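Local coordinates for monosaccharide ABC transporter substrate-binding protein, CUT2 family (PDB 4YHS), which probably binds a monosaccharide or related solute in the periplasm and delivers it to an ABC importer of the CUT2 family, at residues I34-P37 against F38-D41; I305-D308 against Q309-I313. One frame throughout, in Å; residues are numbered along the deposited sequence.

Contact 1 of 2, residues I34-P37 against F38-D41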
ATOM      1  N   ILE A  34       2.475 -12.418  -9.955  1.00 21.74           N
ATOM      2  CA  ILE A  34       3.849 -12.493 -10.372  1.00 18.79           C
ATOM      3  C   ILE A  34       4.246 -13.958 -10.603  1.00 20.87           C
ATOM      4  O   ILE A  34       4.006 -14.809  -9.748  1.00 26.08           O
ATOM      5  CB  ILE A  34       4.780 -11.861  -9.328  1.00 22.41           C
ATOM      6  CG1 ILE A  34       4.381 -10.405  -9.090  1.00 22.18           C
ATOM      7  CG2 ILE A  34       6.241 -11.980  -9.780  1.00 20.48           C
ATOM      8  CD1 ILE A  34       4.571  -9.497 -10.312  1.00 31.28           C
ATOM      9  N   ASP A  35       4.835 -14.206 -11.771  1.00 22.92           N
ATOM     10  CA  ASP A  35       5.362 -15.515 -12.177  1.00 28.51           C
ATOM     11  C   ASP A  35       6.755 -15.396 -12.848  1.00 26.98           C
ATOM     12  O   ASP A  35       6.950 -14.596 -13.762  1.00 32.63           O
ATOM     13  CB  ASP A  35       4.419 -16.208 -13.157  1.00 31.32           C
ATOM     14  CG  ASP A  35       3.083 -16.539 -12.552  1.00 43.27           C
ATOM     15  OD1 ASP A  35       2.980 -17.581 -11.876  1.00 49.95           O
ATOM     16  OD2 ASP A  35       2.133 -15.762 -12.770  1.00 54.02           O
ATOM     17  N   PRO A  36       7.721 -16.208 -12.413  1.00 27.18           N
ATOM     18  CA  PRO A  36       7.548 -17.176 -11.331  1.00 27.44           C
ATOM     19  C   PRO A  36       7.378 -16.487  -9.991  1.00 31.65           C
ATOM     20  O   PRO A  36       7.947 -15.410  -9.765  1.00 28.13           O
ATOM     21  CB  PRO A  36       8.841 -18.008 -11.380  1.00 37.70           C
ATOM     22  CG  PRO A  36       9.826 -17.185 -12.115  1.00 40.94           C
ATOM     23  CD  PRO A  36       9.072 -16.251 -12.996  1.00 28.66           C
ATOM     24  N   PRO A  37       6.549 -17.073  -9.118  1.00 28.33           N
ATOM     25  CA  PRO A  37       6.328 -16.405  -7.843  1.00 22.63           C
ATOM     26  C   PRO A  37       7.615 -16.198  -7.051  1.00 27.17           C
ATOM     27  O   PRO A  37       8.485 -17.064  -7.032  1.00 22.65           O
ATOM     28  CB  PRO A  37       5.355 -17.342  -7.102  1.00 25.58           C
ATOM     29  CG  PRO A  37       5.226 -18.569  -7.923  1.00 33.68           C
ATOM     30  CD  PRO A  37       5.677 -18.242  -9.308  1.00 29.48           C
ATOM     31  N   PHE A  38       7.720 -15.022  -6.437  1.00 27.21           N
ATOM     32  CA  PHE A  38       8.815 -14.632  -5.539  1.00 30.24           C
ATOM     33  C   PHE A  38      10.085 -14.220  -6.314  1.00 39.77           C
ATOM     34  O   PHE A  38      11.068 -13.785  -5.711  1.00 41.30           O
ATOM     35  CB  PHE A  38       9.190 -15.753  -4.561  1.00 32.66           C
ATOM     36  CG  PHE A  38       8.065 -16.233  -3.698  1.00 28.97           C
ATOM     37  CD1 PHE A  38       6.830 -15.619  -3.707  1.00 27.51           C
ATOM     38  CD2 PHE A  38       8.258 -17.316  -2.863  1.00 38.72           C
ATOM     39  CE1 PHE A  38       5.809 -16.087  -2.912  1.00 24.64           C
ATOM     40  CE2 PHE A  38       7.249 -17.770  -2.059  1.00 43.72           C
ATOM     41  CZ  PHE A  38       6.010 -17.145  -2.089  1.00 32.85           C
ATOM     42  N   ALA A  39      10.081 -14.380  -7.635  1.00 34.09           N
ATOM     43  CA  ALA A  39      11.240 -14.008  -8.439  1.00 34.49           C
ATOM     44  C   ALA A  39      11.347 -12.484  -8.534  1.00 47.54           C
ATOM     45  O   ALA A  39      10.361 -11.813  -8.804  1.00 47.80           O
ATOM     46  CB  ALA A  39      11.150 -14.630  -9.823  1.00 48.74           C
ATOM     47  N   ALA A  40      12.543 -11.943  -8.299  1.00 57.55           N
ATOM     48  CA  ALA A  40      12.745 -10.487  -8.303  1.00 62.62           C
ATOM     49  C   ALA A  40      12.529  -9.888  -9.693  1.00 56.72           C
ATOM     50  O   ALA A  40      12.265  -8.691  -9.835  1.00 57.68           O
ATOM     51  CB  ALA A  40      14.136 -10.142  -7.799  1.00 63.97           C
ATOM     52  N   ASP A  41      12.652 -10.738 -10.707  1.00 49.20           N
ATOM     53  CA  ASP A  41      12.420 -10.365 -12.093  1.00 49.98           C
ATOM     54  C   ASP A  41      11.238 -11.131 -12.705  1.00 53.27           C
ATOM     55  O   ASP A  41      11.187 -11.338 -13.920  1.00 55.38           O
ATOM     56  CB  ASP A  41      13.674 -10.646 -12.913  1.00 62.43           C
ATOM     57  CG  ASP A  41      13.947 -12.132 -13.046  1.00 68.71           C
ATOM     58  OD1 ASP A  41      13.770 -12.853 -12.036  1.00 62.70           O
ATOM     59  OD2 ASP A  41      14.314 -12.577 -14.155  1.00 74.74           O
TER

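Contact 2 of 2, residues I305-D308 against Q309-I313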
ATOM      1  N   ILE A 305      -6.850 -10.830   0.944  1.00 11.58           N
ATOM      2  CA  ILE A 305      -6.191 -11.847   0.139  1.00 13.86           C
ATOM      3  C   ILE A 305      -5.281 -12.727   0.992  1.00 15.25           C
ATOM      4  O   ILE A 305      -5.250 -13.935   0.799  1.00 13.50           O
ATOM      5  CB  ILE A 305      -5.386 -11.212  -1.026  1.00 12.82           C
ATOM      6  CG1 ILE A 305      -6.384 -10.759  -2.103  1.00 18.96           C
ATOM      7  CG2 ILE A 305      -4.382 -12.223  -1.649  1.00 13.65           C
ATOM      8  CD1 ILE A 305      -5.807  -9.932  -3.178  1.00 15.59           C
ATOM      9  N   ALA A 306      -4.550 -12.132   1.936  1.00 14.65           N
ATOM     10  CA  ALA A 306      -3.687 -12.914   2.831  1.00 13.51           C
ATOM     11  C   ALA A 306      -4.478 -13.968   3.606  1.00 15.57           C
ATOM     12  O   ALA A 306      -4.040 -15.097   3.761  1.00 14.97           O
ATOM     13  CB  ALA A 306      -2.978 -11.996   3.816  1.00 15.24           C
ATOM     14  N   VAL A 307      -5.646 -13.583   4.102  1.00 13.26           N
ATOM     15  CA  VAL A 307      -6.491 -14.517   4.817  1.00 14.02           C
ATOM     16  C   VAL A 307      -6.974 -15.612   3.873  1.00 21.69           C
ATOM     17  O   VAL A 307      -6.887 -16.805   4.208  1.00 17.66           O
ATOM     18  CB  VAL A 307      -7.700 -13.816   5.467  1.00 16.69           C
ATOM     19  CG1 VAL A 307      -8.729 -14.834   6.026  1.00 19.66           C
ATOM     20  CG2 VAL A 307      -7.225 -12.890   6.573  1.00 17.11           C
ATOM     21  N   ASP A 308      -7.476 -15.225   2.700  1.00 17.94           N
ATOM     22  CA  ASP A 308      -7.933 -16.218   1.724  1.00 18.05           C
ATOM     23  C   ASP A 308      -6.827 -17.188   1.319  1.00 20.06           C
ATOM     24  O   ASP A 308      -7.033 -18.407   1.261  1.00 19.90           O
ATOM     25  CB  ASP A 308      -8.483 -15.547   0.467  1.00 15.85           C
ATOM     26  CG  ASP A 308      -9.117 -16.553  -0.493  1.00 21.39           C
ATOM     27  OD1 ASP A 308     -10.040 -17.266  -0.062  1.00 19.81           O
ATOM     28  OD2 ASP A 308      -8.698 -16.651  -1.669  1.00 18.45           O
ATOM     29  N   GLN A 309      -5.647 -16.647   1.049  1.00 16.54           N
ATOM     30  CA  GLN A 309      -4.496 -17.465   0.749  1.00 19.48           C
ATOM     31  C   GLN A 309      -4.209 -18.498   1.871  1.00 23.44           C
ATOM     32  O   GLN A 309      -3.974 -19.686   1.602  1.00 17.40           O
ATOM     33  CB  GLN A 309      -3.270 -16.576   0.543  1.00 13.63           C
ATOM     34  CG  GLN A 309      -3.140 -15.911  -0.840  1.00 13.97           C
ATOM     35  CD  GLN A 309      -2.054 -14.877  -0.849  1.00 17.27           C
ATOM     36  OE1 GLN A 309      -1.786 -14.253   0.178  1.00 14.50           O
ATOM     37  NE2 GLN A 309      -1.382 -14.723  -1.982  1.00 16.62           N
ATOM     38  N   ALA A 310      -4.194 -18.037   3.119  1.00 23.13           N
ATOM     39  CA  ALA A 310      -3.901 -18.917   4.245  1.00 19.03           C
ATOM     40  C   ALA A 310      -4.883 -20.072   4.276  1.00 21.28           C
ATOM     41  O   ALA A 310      -4.493 -21.224   4.429  1.00 22.43           O
ATOM     42  CB  ALA A 310      -3.951 -18.172   5.553  1.00 19.25           C
ATOM     43  N   VAL A 311      -6.163 -19.752   4.130  1.00 19.21           N
ATOM     44  CA  VAL A 311      -7.215 -20.773   4.203  1.00 21.49           C
ATOM     45  C   VAL A 311      -7.044 -21.772   3.055  1.00 18.33           C
ATOM     46  O   VAL A 311      -7.082 -22.987   3.264  1.00 20.38           O
ATOM     47  CB  VAL A 311      -8.612 -20.103   4.191  1.00 18.63           C
ATOM     48  CG1 VAL A 311      -9.737 -21.147   4.069  1.00 22.44           C
ATOM     49  CG2 VAL A 311      -8.790 -19.254   5.494  1.00 19.49           C
ATOM     50  N   ARG A 312      -6.789 -21.271   1.855  1.00 19.38           N
ATOM     51  CA  ARG A 312      -6.639 -22.161   0.691  1.00 21.37           C
ATOM     52  C   ARG A 312      -5.478 -23.150   0.906  1.00 22.13           C
ATOM     53  O   ARG A 312      -5.605 -24.348   0.615  1.00 28.68           O
ATOM     54  CB  ARG A 312      -6.420 -21.350  -0.595  1.00 20.88           C
ATOM     55  CG  ARG A 312      -7.664 -20.651  -1.129  1.00 28.79           C
ATOM     56  CD  ARG A 312      -7.335 -19.647  -2.269  1.00 18.69           C
ATOM     57  NE  ARG A 312      -8.565 -19.166  -2.889  1.00 20.40           N
ATOM     58  CZ  ARG A 312      -9.303 -19.871  -3.744  1.00 26.38           C
ATOM     59  NH1 ARG A 312      -8.931 -21.107  -4.093  1.00 23.84           N
ATOM     60  NH2 ARG A 312     -10.424 -19.347  -4.260  1.00 21.68           N
ATOM     61  N   ILE A 313      -4.363 -22.639   1.426  1.00 25.12           N
ATOM     62  CA  ILE A 313      -3.192 -23.467   1.708  1.00 29.37           C
ATOM     63  C   ILE A 313      -3.569 -24.529   2.742  1.00 31.43           C
ATOM     64  O   ILE A 313      -3.355 -25.731   2.528  1.00 20.88           O
ATOM     65  CB  ILE A 313      -2.011 -22.582   2.191  1.00 19.14           C
ATOM     66  CG1 ILE A 313      -1.487 -21.714   1.052  1.00 20.71           C
ATOM     67  CG2 ILE A 313      -0.841 -23.402   2.751  1.00 23.17           C
ATOM     68  CD1 ILE A 313      -0.669 -20.544   1.537  1.00 23.78           C
TER

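Contact 1 of 2, residues I34-P37 against F38-D41
Pro-36 and Ala-39 are the two ends of a type II beta turn, the reversal with which the chain leaves strand 29-35 on its way to the antiparallel strand 43-49. Ala-39 N donates to Pro-36 O at 3.2 Å in a nearly straight bond (158°), although the donor nitrogen stands above the carbonyl plane. The tight part is beside this bond, where Ala-39 CB comes 3.3 Å from Pro-36 O and 3.7 Å from CG of the Pro-36 ring. A cis peptide precedes Pro-36, and the Pro-37 ring follows directly, so phi is held at two successive residues. The turn's third residue, Phe-38, takes a positive phi of 79°. Its ring swings out beside its own backbone N, CG lying anti to the carbonyl carbon (chi1 -58°), and grazes Pro-37 loosely, Pro-37 CB to Phe-38 CD1 4.1 Å. The Pro-36 ring is the exposed, solvent-side member, whereas Phe-38 is partly covered by Ile-156, Lys-321 and, through a cation-pi contact, Lys-159; Phe-38 N bonds to His-322 ND1. A serine in place of Phe-38 would probably leave the Lys-159 ammonium without its aromatic partner and open a gap beside Ile-156. From the end of the strand, Ile-34 CG2 comes no nearer than 4.2 Å to Ala-39 O.

Contact 2 of 2, residues I305-D308 against Q309-I313
Asp-308 and Arg-312, one helical turn apart, join by a salt bridge in which Arg-312 NE donates to Asp-308 OD2 at 2.8 Å. The oxygen lies in the guanidinium plane, at its edge, but NE meets the carboxylate from its syn side and 31° out of plane; the two flat groups stand 83° apart. With CG anti to the backbone N (chi1 -173°), the Asp-308 carboxylate stands out from the helix, and the extended arginine chain reaches back to it. OD2 also bonds to Tyr-49 OH and OD1 accepts from Leu-52 N, so both carboxylate oxygens are engaged. Arg-312 NH1 is taken by Asp-318 O, and NH2 has a weak bond to Val-50 O. All this lies on helix 299-314 of the periplasmic-binding-protein fold, whose i-to-i+4 pattern satisfies the backbone: Gln-309 N to Ile-305 O at 2.8 Å, Ala-310 N to Ala-306 O at 3.0 Å, Val-311 N to Val-307 O and Arg-312 N to Asp-308 O. Gln-309 lays its amide against Ile-305, CD 3.6 Å from CG2, while its buried NE2 donates to the carbonyls of strand 158-160 (Lys-159) and of the loop before strand 322-331 (Val-320). Val-307 packs on helix 71-87 and Ala-306 on strand 144-147. Between Val-307 CG1 and Val-311 CG2 the separation is 4.5 Å, a loose apolar touch along one side of the helix.

Two local contacts show how place in a fold sets chemistry. Contact 1 is a surface turn with one backbone hydrogen bond and proline rings to stiffen it; contact 2 is a buried helical stretch, where four backbone bonds across the contact are joined by a salt bridge between a buried aspartate and a partly exposed arginine. Their centres lie 19 Å apart, and their nearest atoms stay about 7 Å from each other without touching. Both nonetheless lean on strand 158-160: Lys-159 offers its side chain to the ring of contact 1 and its carbonyl to the glutamine of contact 2. Contact 1 lies in the loop joining strands 29-35 and 43-49, and the second of these ends beside the helix of contact 2.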